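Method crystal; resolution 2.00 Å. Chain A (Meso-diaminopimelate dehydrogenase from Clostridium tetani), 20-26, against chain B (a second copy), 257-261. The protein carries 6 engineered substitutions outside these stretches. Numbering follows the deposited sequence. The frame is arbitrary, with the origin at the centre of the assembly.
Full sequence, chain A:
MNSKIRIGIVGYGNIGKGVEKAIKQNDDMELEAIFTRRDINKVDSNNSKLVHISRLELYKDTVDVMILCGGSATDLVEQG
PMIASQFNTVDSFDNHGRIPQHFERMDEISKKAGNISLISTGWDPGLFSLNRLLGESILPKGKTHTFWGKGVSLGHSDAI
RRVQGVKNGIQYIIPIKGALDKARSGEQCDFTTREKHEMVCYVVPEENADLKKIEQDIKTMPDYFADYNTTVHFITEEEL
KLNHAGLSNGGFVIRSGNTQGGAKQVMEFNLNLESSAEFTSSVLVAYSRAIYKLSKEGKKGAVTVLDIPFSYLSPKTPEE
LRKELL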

ATOM      1  N   GLU A  20       2.492  17.975 -16.468  1.00 28.70           N
ATOM      2  CA  GLU A  20       1.953  18.302 -17.784  1.00 30.21           C
ATOM      3  C   GLU A  20       1.804  17.034 -18.626  1.00 32.21           C
ATOM      4  O   GLU A  20       0.807  16.847 -19.322  1.00 32.46           O
ATOM      5  CB  GLU A  20       2.875  19.300 -18.488  1.00 32.35           C
ATOM      6  CG  GLU A  20       2.553  19.549 -19.955  1.00 32.76           C
ATOM      7  CD  GLU A  20       3.402  20.654 -20.545  1.00 33.72           C
ATOM      8  OE1 GLU A  20       4.616  20.699 -20.247  1.00 33.20           O
ATOM      9  OE2 GLU A  20       2.859  21.477 -21.309  1.00 34.16           O
ATOM     10  N   LYS A  21       2.787  16.150 -18.553  1.00 31.76           N
ATOM     11  CA  LYS A  21       2.713  14.923 -19.331  1.00 33.71           C
ATOM     12  C   LYS A  21       1.719  13.943 -18.726  1.00 32.69           C
ATOM     13  O   LYS A  21       0.930  13.330 -19.443  1.00 31.97           O
ATOM     14  CB  LYS A  21       4.092  14.276 -19.440  1.00 37.56           C
ATOM     15  CG  LYS A  21       5.031  15.001 -20.393  1.00 39.38           C
ATOM     16  CD  LYS A  21       6.259  15.519 -19.665  1.00 44.05           C
ATOM     17  CE  LYS A  21       7.059  14.384 -19.049  1.00 45.95           C
ATOM     18  NZ  LYS A  21       8.101  14.895 -18.104  1.00 46.34           N
ATOM     19  N   ALA A  22       1.745  13.809 -17.406  1.00 31.12           N
ATOM     20  CA  ALA A  22       0.838  12.893 -16.731  1.00 29.73           C
ATOM     21  C   ALA A  22      -0.626  13.256 -16.970  1.00 30.40           C
ATOM     22  O   ALA A  22      -1.477  12.375 -17.059  1.00 28.53           O
ATOM     23  CB  ALA A  22       1.132  12.870 -15.236  1.00 29.18           C
ATOM     24  N   ILE A  23      -0.927  14.546 -17.071  1.00 29.18           N
ATOM     25  CA  ILE A  23      -2.306  14.953 -17.284  1.00 31.92           C
ATOM     26  C   ILE A  23      -2.796  14.363 -18.596  1.00 32.98           C
ATOM     27  O   ILE A  23      -3.963  14.003 -18.731  1.00 31.94           O
ATOM     28  CB  ILE A  23      -2.451  16.493 -17.302  1.00 31.49           C
ATOM     29  CG1 ILE A  23      -2.195  17.044 -15.899  1.00 31.31           C
ATOM     30  CG2 ILE A  23      -3.849  16.888 -17.764  1.00 32.33           C
ATOM     31  CD1 ILE A  23      -2.383  18.539 -15.778  1.00 31.60           C
ATOM     32  N   LYS A  24      -1.880  14.232 -19.547  1.00 34.60           N
ATOM     33  CA  LYS A  24      -2.213  13.682 -20.845  1.00 36.62           C
ATOM     34  C   LYS A  24      -2.594  12.206 -20.760  1.00 38.43           C
ATOM     35  O   LYS A  24      -3.246  11.682 -21.658  1.00 38.31           O
ATOM     36  CB  LYS A  24      -1.035  13.872 -21.803  1.00 38.37           C
ATOM     37  CG  LYS A  24      -0.652  15.331 -22.018  1.00 40.45           C
ATOM     38  CD  LYS A  24       0.525  15.469 -22.975  1.00 42.54           C
ATOM     39  CE  LYS A  24       0.895  16.932 -23.187  1.00 45.91           C
ATOM     40  NZ  LYS A  24       2.085  17.097 -24.073  1.00 45.59           N
ATOM     41  N   GLN A  25      -2.188  11.534 -19.684  1.00 39.02           N
ATOM     42  CA  GLN A  25      -2.514  10.119 -19.509  1.00 39.27           C
ATOM     43  C   GLN A  25      -3.851   9.955 -18.790  1.00 39.14           C
ATOM     44  O   GLN A  25      -4.264   8.837 -18.483  1.00 40.35           O
ATOM     45  CB  GLN A  25      -1.420   9.400 -18.700  1.00 39.99           C
ATOM     46  CG  GLN A  25      -0.058   9.321 -19.374  1.00 39.52           C
ATOM     47  CD  GLN A  25       0.916   8.413 -18.626  1.00 41.56           C
ATOM     48  OE1 GLN A  25       1.068   8.515 -17.410  1.00 44.10           O
ATOM     49  NE2 GLN A  25       1.584   7.527 -19.358  1.00 39.35           N
ATOM     50  N   ASN A  26      -4.521  11.071 -18.524  1.00 39.18           N
ATOM     51  CA  ASN A  26      -5.811  11.060 -17.827  1.00 39.18           C
ATOM     52  C   ASN A  26      -6.893  11.787 -18.622  1.00 39.93           C
ATOM     53  O   ASN A  26      -6.905  13.014 -18.693  1.00 40.03           O
ATOM     54  CB  ASN A  26      -5.660  11.716 -16.452  1.00 35.95           C
ATOM     55  CG  ASN A  26      -4.758  10.929 -15.528  1.00 35.07           C
ATOM     56  OD1 ASN A  26      -5.225  10.117 -14.734  1.00 32.96           O
ATOM     57  ND2 ASN A  26      -3.452  11.160 -15.634  1.00 35.87           N
TER
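Chain B 257-261: GNTQG

A short extended segment can dock on a helix and the turn that follows through one well-aimed polar side chain and a packed pair of aliphatic stems. Residues 257-261 of chain B illustrate this, burying 274 Å² (both sides summed) against residues 20-26 of chain A and running broadly against their direction. On chain A, the helix runs into a type I turn from Ile A23 to Asn A26, and Lys A21, Lys A24 and Gln A25 all send their CA-to-CB bonds toward chain B.

Gly B257 arrives in strand conformation without touching residues 20-26. Asn B258, still extended at phi/psi -136/143, makes the polar contact with its backbone: Gln A25 NE2 donates to Asn B258 O at 3.1 Å, and the N-H...O angle of 176° means that the amide points straight at the carbonyl. Its CA-to-CB bond runs sideways. The CA-to-CB bond of Thr B259 also runs sideways, and the residue contributes mainly backbone, its C lying 3.8 Å from Gln A25 NE2.

Gln B260 has phi/psi of -53/107, and its CA-to-CB bond points toward chain A. Lys A21 CA and Gln B260 CA form the closest CA-CA pair, at 5.6 Å. The side chain packs over Lys A21, Lys A24 and Gln A25: Gln B260 CB is 3.4 Å from Lys A21 CB, Gln B260 CG is 3.1 Å from Lys A21 O and 3.4 Å from Gln A25 CG, and Gln B260 OE1 is 4.0 Å from Lys A24 CB. Gln B260 N lies 3.5 Å from Gln A25 NE2, two donors that cannot bond; it donates at 2.8 Å to water 2, which donates weakly to Gln A25 OE1 at 3.0 Å.

Gly B261 then departs at phi/psi 134/-14, where a CB would jam against the preceding carbonyl O; it makes no contact within 4.5 Å with residues 20-26.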

ATOM      1  N   GLY B 257       4.350   0.240 -15.210  1.00 30.96           N
ATOM      2  CA  GLY B 257       3.825   1.241 -16.106  1.00 34.51           C
ATOM      3  C   GLY B 257       4.901   2.099 -16.718  1.00 36.57           C
ATOM      4  O   GLY B 257       6.097   1.923 -16.473  1.00 36.63           O
ATOM      5  N   ASN B 258       4.465   3.045 -17.530  1.00 38.98           N
ATOM      6  CA  ASN B 258       5.384   3.948 -18.179  1.00 43.82           C
ATOM      7  C   ASN B 258       4.817   5.348 -18.081  1.00 46.12           C
ATOM      8  O   ASN B 258       3.604   5.548 -18.152  1.00 46.71           O
ATOM      9  CB  ASN B 258       5.559   3.557 -19.643  1.00 44.71           C
ATOM     10  CG  ASN B 258       4.235   3.366 -20.350  1.00 46.72           C
ATOM     11  OD1 ASN B 258       3.514   2.402 -20.090  1.00 47.44           O
ATOM     12  ND2 ASN B 258       3.898   4.295 -21.239  1.00 49.21           N
ATOM     13  N   THR B 259       5.701   6.315 -17.890  1.00 49.34           N
ATOM     14  CA  THR B 259       5.295   7.706 -17.815  1.00 52.59           C
ATOM     15  C   THR B 259       5.283   8.220 -19.252  1.00 53.27           C
ATOM     16  O   THR B 259       5.895   7.611 -20.133  1.00 52.09           O
ATOM     17  CB  THR B 259       6.306   8.518 -16.975  1.00 53.44           C
ATOM     18  OG1 THR B 259       5.973   8.394 -15.587  1.00 57.05           O
ATOM     19  CG2 THR B 259       6.300   9.985 -17.380  1.00 56.45           C
ATOM     20  N   GLN B 260       4.563   9.308 -19.504  1.00 53.85           N
ATOM     21  CA  GLN B 260       4.543   9.868 -20.845  1.00 55.31           C
ATOM     22  C   GLN B 260       5.996  10.069 -21.249  1.00 53.96           C
ATOM     23  O   GLN B 260       6.672  10.966 -20.744  1.00 55.34           O
ATOM     24  CB  GLN B 260       3.809  11.210 -20.861  1.00 58.35           C
ATOM     25  CG  GLN B 260       2.311  11.103 -21.100  1.00 62.85           C
ATOM     26  CD  GLN B 260       1.972  10.596 -22.493  1.00 65.06           C
ATOM     27  OE1 GLN B 260       0.802  10.494 -22.859  1.00 67.62           O
ATOM     28  NE2 GLN B 260       2.998  10.277 -23.278  1.00 66.95           N
ATOM     29  N   GLY B 261       6.481   9.219 -22.145  1.00 52.62           N
ATOM     30  CA  GLY B 261       7.861   9.326 -22.578  1.00 50.06           C
ATOM     31  C   GLY B 261       8.555   7.981 -22.593  1.00 49.08           C
ATOM     32  O   GLY B 261       9.633   7.849 -23.167  1.00 50.52           O
TER
HETATM   33  O   HOH W   1       1.024   5.627 -16.392  1.00 34.19           O
HETATM   34  O   HOH W   2       3.297  10.466 -17.279  1.00 35.99           O